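Local coordinates for MexT protein (PDB 6L33) that is a LysR-type transcriptional activator of an efflux pump operon in Pseudomonas aeruginosa, represented here by its regulatory domain, and probably binds DNA through a separate domain, at residues D97-R102 and E119-F124. Sequence-based numbering, arbitrary orientation.
Sequences DDYCAR and EELEKF
Cys-100 and Leu-121 mark where helices 96-101 and 116-123 come nearest, their CA atoms 8.9 Å apart, in one lobe of the regulatory domain, whose two mixed five-stranded sheets belong to the periplasmic-binding-protein-like fold of LysR regulators. Helix 116-123 is the connection of a beta-alpha-beta crossover between the parallel neighbours 103-107 and 129-134, and helix 96-101 leads directly into the first of these strands. Leu-121 carries its side: chi1 of -72° sets CG opposite the carbonyl carbon, and chi2 of 179° extends CD1 straight on, anti to CA, toward the other helix. There CD1 meets the sulfur of Cys-100 and the ring edge of Tyr-99 in directions roughly at right angles to one another. The Tyr-99 ring receives this methyl near its plane, with CE2 4.3 Å from Leu-121 CD1. Its aromatic neighbours, His-104 and Phe-174, each make an edge-to-face pair with Tyr-99, while its OH is hydrogen-bonded to Thr-152 OG1, which ties the ring's far end to strand 150-154. All contact across the pair is apolar and small, 97 Å² summed over both sides. Asp-97, near the start of helix 96-101, forms a salt bridge with Arg-126, just beyond the second segment, and Cys-100 also touches that arginine. The closest approach is sulfur to methyl, Cys-100 SG lying 4.1 Å from Leu-121 CD1.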
ATOM      1  N   ASP B  97     -10.271  17.355  24.749  1.00 15.24           N
ATOM      2  CA  ASP B  97      -9.076  17.334  25.589  1.00 20.45           C
ATOM      3  C   ASP B  97      -8.354  15.995  25.487  1.00 15.86           C
ATOM      4  O   ASP B  97      -7.128  15.950  25.337  1.00 15.78           O
ATOM      5  CB  ASP B  97      -9.444  17.628  27.046  1.00 18.91           C
ATOM      6  CG  ASP B  97      -9.632  19.106  27.317  1.00 27.52           C
ATOM      7  OD1 ASP B  97      -9.081  19.930  26.557  1.00 23.43           O
ATOM      8  OD2 ASP B  97     -10.328  19.442  28.299  1.00 30.62           O
ATOM      9  N   ASP B  98      -9.100  14.889  25.590  1.00 12.98           N
ATOM     10  CA  ASP B  98      -8.500  13.570  25.403  1.00 18.62           C
ATOM     11  C   ASP B  98      -7.814  13.470  24.049  1.00 13.54           C
ATOM     12  O   ASP B  98      -6.696  12.951  23.942  1.00 14.65           O
ATOM     13  CB  ASP B  98      -9.559  12.471  25.515  1.00 19.28           C
ATOM     14  CG  ASP B  98     -10.259  12.450  26.858  1.00 29.40           C
ATOM     15  OD1 ASP B  98      -9.695  12.969  27.844  1.00 28.57           O
ATOM     16  OD2 ASP B  98     -11.378  11.897  26.924  1.00 22.81           O
ATOM     17  N   TYR B  99      -8.480  13.958  23.002  1.00 13.26           N
ATOM     18  CA  TYR B  99      -7.948  13.851  21.649  1.00 17.11           C
ATOM     19  C   TYR B  99      -6.614  14.573  21.525  1.00 17.00           C
ATOM     20  O   TYR B  99      -5.642  14.025  20.990  1.00 16.09           O
ATOM     21  CB  TYR B  99      -8.969  14.419  20.662  1.00 18.72           C
ATOM     22  CG  TYR B  99      -8.601  14.255  19.210  1.00 15.79           C
ATOM     23  CD1 TYR B  99      -8.976  13.120  18.505  1.00 13.90           C
ATOM     24  CD2 TYR B  99      -7.888  15.240  18.539  1.00 13.72           C
ATOM     25  CE1 TYR B  99      -8.647  12.968  17.174  1.00 13.88           C
ATOM     26  CE2 TYR B  99      -7.551  15.095  17.209  1.00 18.62           C
ATOM     27  CZ  TYR B  99      -7.934  13.957  16.531  1.00 10.36           C
ATOM     28  OH  TYR B  99      -7.605  13.814  15.203  1.00 15.11           O
ATOM     29  N   CYS B 100      -6.546  15.804  22.033  1.00 14.14           N
ATOM     30  CA  CYS B 100      -5.340  16.611  21.906  1.00 13.94           C
ATOM     31  C   CYS B 100      -4.194  16.089  22.762  1.00 13.91           C
ATOM     32  O   CYS B 100      -3.035  16.422  22.490  1.00 13.80           O
ATOM     33  CB  CYS B 100      -5.655  18.059  22.285  1.00 12.47           C
ATOM     34  SG  CYS B 100      -6.480  18.982  20.969  1.00 19.03           S
ATOM     35  N   ALA B 101      -4.487  15.289  23.790  1.00 13.92           N
ATOM     36  CA  ALA B 101      -3.453  14.792  24.688  1.00 14.20           C
ATOM     37  C   ALA B 101      -2.877  13.450  24.259  1.00 15.78           C
ATOM     38  O   ALA B 101      -1.763  13.109  24.672  1.00 14.52           O
ATOM     39  CB  ALA B 101      -4.005  14.667  26.112  1.00 18.84           C
ATOM     40  N   ARG B 102      -3.589  12.691  23.458  1.00 11.97           N
ATOM     41  CA  ARG B 102      -3.084  11.381  23.087  1.00 15.70           C
ATOM     42  C   ARG B 102      -2.213  11.477  21.840  1.00 15.76           C
ATOM     43  O   ARG B 102      -2.260  12.474  21.115  1.00 14.57           O
ATOM     44  CB  ARG B 102      -4.254  10.423  22.877  1.00 22.63           C
ATOM     45  CG  ARG B 102      -4.837   9.966  24.208  1.00 25.60           C
ATOM     46  CD  ARG B 102      -6.085   9.127  24.060  1.00 29.29           C
ATOM     47  NE  ARG B 102      -5.825   7.876  23.361  1.00 34.55           N
ATOM     48  CZ  ARG B 102      -6.585   6.793  23.476  1.00 21.58           C
ATOM     49  NH1 ARG B 102      -6.280   5.695  22.800  1.00 19.16           N
ATOM     50  NH2 ARG B 102      -7.646   6.805  24.273  1.00 21.29           N
ATOM     51  N   GLU B 119      -4.311  21.614  10.932  1.00 17.46           N
ATOM     52  CA  GLU B 119      -4.695  22.925  10.422  1.00 18.02           C
ATOM     53  C   GLU B 119      -5.952  23.433  11.116  1.00 20.80           C
ATOM     54  O   GLU B 119      -6.036  24.610  11.484  1.00 14.09           O
ATOM     55  CB  GLU B 119      -4.897  22.844   8.907  1.00 17.51           C
ATOM     56  CG  GLU B 119      -5.273  24.149   8.228  1.00 26.86           C
ATOM     57  CD  GLU B 119      -5.441  23.990   6.725  1.00 33.23           C
ATOM     58  OE1 GLU B 119      -4.602  23.304   6.102  1.00 31.12           O
ATOM     59  OE2 GLU B 119      -6.413  24.542   6.169  1.00 40.87           O
ATOM     60  N   GLU B 120      -6.931  22.550  11.330  1.00 19.96           N
ATOM     61  CA  GLU B 120      -8.173  22.962  11.977  1.00 18.02           C
ATOM     62  C   GLU B 120      -7.969  23.242  13.461  1.00 17.46           C
ATOM     63  O   GLU B 120      -8.512  24.219  13.992  1.00 16.75           O
ATOM     64  CB  GLU B 120      -9.245  21.892  11.771  1.00 17.88           C
ATOM     65  CG  GLU B 120     -10.611  22.254  12.341  1.00 19.45           C
ATOM     66  CD  GLU B 120     -11.266  23.435  11.638  1.00 31.68           C
ATOM     67  OE1 GLU B 120     -12.257  23.970  12.181  1.00 23.24           O
ATOM     68  OE2 GLU B 120     -10.802  23.826  10.544  1.00 26.74           O
ATOM     69  N   LEU B 121      -7.195  22.398  14.149  1.00 14.75           N
ATOM     70  CA  LEU B 121      -6.942  22.616  15.572  1.00 16.52           C
ATOM     71  C   LEU B 121      -6.189  23.919  15.808  1.00 15.28           C
ATOM     72  O   LEU B 121      -6.430  24.611  16.804  1.00 13.45           O
ATOM     73  CB  LEU B 121      -6.162  21.440  16.158  1.00 18.44           C
ATOM     74  CG  LEU B 121      -6.918  20.123  16.341  1.00 13.45           C
ATOM     75  CD1 LEU B 121      -5.995  19.049  16.901  1.00  9.78           C
ATOM     76  CD2 LEU B 121      -8.134  20.319  17.238  1.00 15.75           C
ATOM     77  N   GLU B 122      -5.273  24.268  14.899  1.00 18.32           N
ATOM     78  CA  GLU B 122      -4.507  25.501  15.044  1.00 17.41           C
ATOM     79  C   GLU B 122      -5.407  26.729  15.030  1.00 14.12           C
ATOM     80  O   GLU B 122      -5.115  27.720  15.709  1.00 23.25           O
ATOM     81  CB  GLU B 122      -3.462  25.603  13.932  1.00 21.59           C
ATOM     82  CG  GLU B 122      -2.469  26.745  14.104  1.00 26.92           C
ATOM     83  CD  GLU B 122      -2.967  28.057  13.518  1.00 41.23           C
ATOM     84  OE1 GLU B 122      -3.893  28.024  12.679  1.00 52.60           O
ATOM     85  OE2 GLU B 122      -2.435  29.120  13.901  1.00 50.51           O
ATOM     86  N   LYS B 123      -6.499  26.685  14.263  1.00 20.07           N
ATOM     87  CA  LYS B 123      -7.418  27.818  14.214  1.00 19.71           C
ATOM     88  C   LYS B 123      -7.945  28.173  15.595  1.00 27.66           C
ATOM     89  O   LYS B 123      -8.211  29.347  15.876  1.00 30.22           O
ATOM     90  CB  LYS B 123      -8.576  27.507  13.269  1.00 20.87           C
ATOM     91  CG  LYS B 123      -8.150  27.350  11.826  1.00 30.55           C
ATOM     92  CD  LYS B 123      -9.290  26.866  10.956  1.00 29.16           C
ATOM     93  CE  LYS B 123      -8.814  26.657   9.534  1.00 30.91           C
ATOM     94  NZ  LYS B 123      -8.027  27.833   9.065  1.00 36.46           N
ATOM     95  N   PHE B 124      -8.081  27.184  16.473  1.00 20.36           N
ATOM     96  CA  PHE B 124      -8.610  27.391  17.811  1.00 19.65           C
ATOM     97  C   PHE B 124      -7.526  27.376  18.878  1.00 23.41           C
ATOM     98  O   PHE B 124      -7.842  27.263  20.066  1.00 26.01           O
ATOM     99  CB  PHE B 124      -9.669  26.334  18.115  1.00 15.13           C
ATOM    100  CG  PHE B 124     -10.872  26.414  17.216  1.00 14.50           C
ATOM    101  CD1 PHE B 124     -11.941  27.229  17.544  1.00 17.88           C
ATOM    102  CD2 PHE B 124     -10.928  25.684  16.042  1.00 19.79           C
ATOM    103  CE1 PHE B 124     -13.047  27.311  16.721  1.00 15.20           C
ATOM    104  CE2 PHE B 124     -12.033  25.762  15.212  1.00 15.83           C
ATOM    105  CZ  PHE B 124     -13.094  26.577  15.554  1.00 19.50           C
TER